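Local coordinates for sulfur oxidation protein soxB (Thermus thermophilus, PDB 2WDD) that hydrolyses a sulfur-sulfur bond, as the dimanganese thiosulfohydrolase of the Sox sulfur oxidation pathway, releasing sulfate from a cysteine S-thiosulfonate, at residues D280-G285 with T300-G305. Sequence-based numbering, arbitrary orientation. Where two conformers were deposited one is given.
Sequences DLILSG and TWIVAG
Ile282 and Ser284 alternate with Trp301, Val303 and Gly305 in a parallel beta ladder, where each strand turns the N-H and C=O of every second residue to its neighbour. The pair belongs to one of the two mixed sheets in the metallophosphoesterase-like fold of the 5'-nucleotidase family; strand 257-262 flanks 281-284 on its other edge, bonded by Leu281 and Leu283.

Five backbone hydrogen bonds join the strands. Trp301 N reaches Asp280 O nearly straight (175° at the hydrogen) but from above the carbonyl plane. In the middle, Ile282 N meets Trp301 O at 2.8 Å and Val303 N meets Ile282 O at 2.9 Å, both nearly along the C=O axis. Ser284 N to Val303 O and Gly305 N to Ser284 O carry the ladder to the strand ends, where His286 and Asp36, both manganese ligands, lie nearby. Trp301 O also takes a CA-H...O contact from Leu281 CA at 3.2 Å.

Apolar contacts line both faces. On that of Leu281, Leu283, Trp301 and Val303, which packs against strand 323-333, Leu281 CD1 lies 3.8 Å from Trp301 CB, the side chains crossing at about a right angle; Leu283 CD2 approaches Val303 CB.

Helix 266-273 covers the other face. There Ser284 OG, in one of two conformers, hydrogen-bonds Asp269. Ile282 CG1 meets Thr300 CG2 at 3.8 Å, and Ile282 CB lies 4.2 Å from Ile302 CG1.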
ATOM      1  N   ASP A 280      -9.432  -7.943  20.009  1.00 11.04           N
ATOM      2  CA  ASP A 280      -8.611  -9.138  20.147  1.00 10.89           C
ATOM      3  C   ASP A 280      -7.596  -9.320  19.033  1.00 13.85           C
ATOM      4  O   ASP A 280      -6.504  -9.835  19.254  1.00 12.75           O
ATOM      5  CB  ASP A 280      -9.495 -10.373  20.270  1.00 12.57           C
ATOM      6  CG  ASP A 280     -10.474 -10.261  21.423  1.00 15.85           C
ATOM      7  OD1 ASP A 280     -10.020  -9.947  22.550  1.00 15.20           O
ATOM      8  OD2 ASP A 280     -11.697 -10.367  21.179  1.00 19.30           O
ATOM      9  N   LEU A 281      -7.964  -8.894  17.832  1.00 10.83           N
ATOM     10  CA  LEU A 281      -7.095  -9.044  16.685  1.00 10.17           C
ATOM     11  C   LEU A 281      -7.331  -7.856  15.768  1.00 11.97           C
ATOM     12  O   LEU A 281      -8.470  -7.414  15.613  1.00 11.13           O
ATOM     13  CB  LEU A 281      -7.473 -10.318  15.929  1.00  9.87           C
ATOM     14  CG  LEU A 281      -6.829 -10.569  14.559  1.00 12.94           C
ATOM     15  CD1 LEU A 281      -5.327 -10.780  14.724  1.00 13.51           C
ATOM     16  CD2 LEU A 281      -7.473 -11.776  13.854  1.00 12.96           C
ATOM     17  N   ILE A 282      -6.259  -7.357  15.161  1.00  9.40           N
ATOM     18  CA  ILE A 282      -6.353  -6.275  14.174  1.00  8.93           C
ATOM     19  C   ILE A 282      -5.701  -6.807  12.905  1.00 11.28           C
ATOM     20  O   ILE A 282      -4.571  -7.308  12.962  1.00  9.73           O
ATOM     21  CB  ILE A 282      -5.640  -4.962  14.604  1.00 10.64           C
ATOM     22  CG1 ILE A 282      -6.299  -4.367  15.849  1.00 10.76           C
ATOM     23  CG2 ILE A 282      -5.718  -3.922  13.460  1.00 10.10           C
ATOM     24  CD1 ILE A 282      -5.526  -3.225  16.484  1.00 11.62           C
ATOM     25  N   LEU A 283      -6.412  -6.688  11.784  1.00  9.13           N
ATOM     26  CA  LEU A 283      -5.924  -7.045  10.451  1.00  8.53           C
ATOM     27  C   LEU A 283      -5.571  -5.654   9.897  1.00 11.25           C
ATOM     28  O   LEU A 283      -6.457  -4.845   9.590  1.00 10.19           O
ATOM     29  CB  LEU A 283      -7.030  -7.732   9.636  1.00  7.78           C
ATOM     30  CG  LEU A 283      -7.474  -9.069  10.263  1.00 10.27           C
ATOM     31  CD1 LEU A 283      -8.622  -9.708   9.493  1.00 10.72           C
ATOM     32  CD2 LEU A 283      -6.278 -10.045  10.407  1.00 13.67           C
ATOM     33  N   SER A 284      -4.269  -5.374   9.856  1.00  8.76           N
ATOM     34  CA  SER A 284      -3.746  -4.053   9.506  0.50  7.82           C
ATOM     35  C   SER A 284      -3.350  -3.848   8.054  1.00 11.07           C
ATOM     36  O   SER A 284      -2.342  -4.392   7.594  1.00 10.37           O
ATOM     37  CB  SER A 284      -2.521  -3.715  10.377  0.50  8.32           C
ATOM     38  OG  SER A 284      -2.831  -3.617  11.756  0.50  8.26           O
ATOM     39  N   GLY A 285      -4.106  -3.007   7.358  1.00  7.82           N
ATOM     40  CA  GLY A 285      -3.799  -2.649   5.985  1.00  7.76           C
ATOM     41  C   GLY A 285      -3.095  -1.302   5.959  1.00 10.69           C
ATOM     42  O   GLY A 285      -2.597  -0.831   6.974  1.00  8.85           O
ATOM     43  N   THR A 300      -3.744  -7.310  22.334  1.00 12.91           N
ATOM     44  CA  THR A 300      -4.189  -7.496  20.957  1.00 12.56           C
ATOM     45  C   THR A 300      -3.111  -8.130  20.088  1.00 14.65           C
ATOM     46  O   THR A 300      -1.937  -7.811  20.233  1.00 13.98           O
ATOM     47  CB  THR A 300      -4.541  -6.114  20.357  1.00 16.29           C
ATOM     48  OG1 THR A 300      -5.527  -5.473  21.173  1.00 14.86           O
ATOM     49  CG2 THR A 300      -5.016  -6.220  18.905  1.00 15.29           C
ATOM     50  N   TRP A 301      -3.529  -8.963  19.139  1.00 11.33           N
ATOM     51  CA  TRP A 301      -2.619  -9.497  18.124  1.00 12.06           C
ATOM     52  C   TRP A 301      -2.832  -8.647  16.868  1.00 13.42           C
ATOM     53  O   TRP A 301      -3.969  -8.320  16.535  1.00 12.77           O
ATOM     54  CB  TRP A 301      -2.978 -10.938  17.766  1.00 12.98           C
ATOM     55  CG  TRP A 301      -2.646 -11.912  18.853  1.00 16.37           C
ATOM     56  CD1 TRP A 301      -3.529 -12.580  19.651  1.00 19.82           C
ATOM     57  CD2 TRP A 301      -1.338 -12.306  19.277  1.00 17.48           C
ATOM     58  NE1 TRP A 301      -2.845 -13.371  20.546  1.00 20.44           N
ATOM     59  CE2 TRP A 301      -1.501 -13.232  20.329  1.00 22.15           C
ATOM     60  CE3 TRP A 301      -0.046 -11.975  18.866  1.00 19.61           C
ATOM     61  CZ2 TRP A 301      -0.417 -13.811  20.992  1.00 22.19           C
ATOM     62  CZ3 TRP A 301       1.032 -12.566  19.517  1.00 21.90           C
ATOM     63  CH2 TRP A 301       0.836 -13.468  20.568  1.00 22.73           C
ATOM     64  N   ILE A 302      -1.758  -8.366  16.136  1.00  9.40           N
ATOM     65  CA  ILE A 302      -1.843  -7.581  14.899  1.00  8.57           C
ATOM     66  C   ILE A 302      -1.219  -8.366  13.749  1.00 11.14           C
ATOM     67  O   ILE A 302      -0.102  -8.893  13.877  1.00 11.60           O
ATOM     68  CB  ILE A 302      -1.139  -6.228  15.075  1.00 10.28           C
ATOM     69  CG1 ILE A 302      -1.827  -5.421  16.185  1.00 10.21           C
ATOM     70  CG2 ILE A 302      -1.157  -5.432  13.761  1.00 11.86           C
ATOM     71  CD1 ILE A 302      -1.149  -4.093  16.493  1.00 13.29           C
ATOM     72  N   VAL A 303      -1.957  -8.487  12.646  1.00  8.28           N
ATOM     73  CA  VAL A 303      -1.475  -9.176  11.450  1.00  7.68           C
ATOM     74  C   VAL A 303      -1.638  -8.214  10.274  1.00 10.06           C
ATOM     75  O   VAL A 303      -2.735  -7.715  10.032  1.00  9.96           O
ATOM     76  CB  VAL A 303      -2.263 -10.467  11.206  1.00 10.17           C
ATOM     77  CG1 VAL A 303      -1.906 -11.088   9.864  1.00 10.42           C
ATOM     78  CG2 VAL A 303      -2.024 -11.445  12.363  1.00  9.91           C
ATOM     79  N   ALA A 304      -0.554  -7.964   9.542  1.00  8.48           N
ATOM     80  CA  ALA A 304      -0.579  -7.040   8.405  1.00  7.71           C
ATOM     81  C   ALA A 304      -1.106  -7.688   7.131  1.00  8.91           C
ATOM     82  O   ALA A 304      -0.957  -8.893   6.929  1.00  9.37           O
ATOM     83  CB  ALA A 304       0.810  -6.461   8.162  1.00  8.67           C
ATOM     84  N   GLY A 305      -1.642  -6.867   6.228  1.00  6.61           N
ATOM     85  CA  GLY A 305      -2.231  -7.364   4.986  1.00  7.73           C
ATOM     86  C   GLY A 305      -1.394  -7.391   3.715  1.00 10.00           C
ATOM     87  O   GLY A 305      -1.890  -7.796   2.656  1.00  9.45           O
TER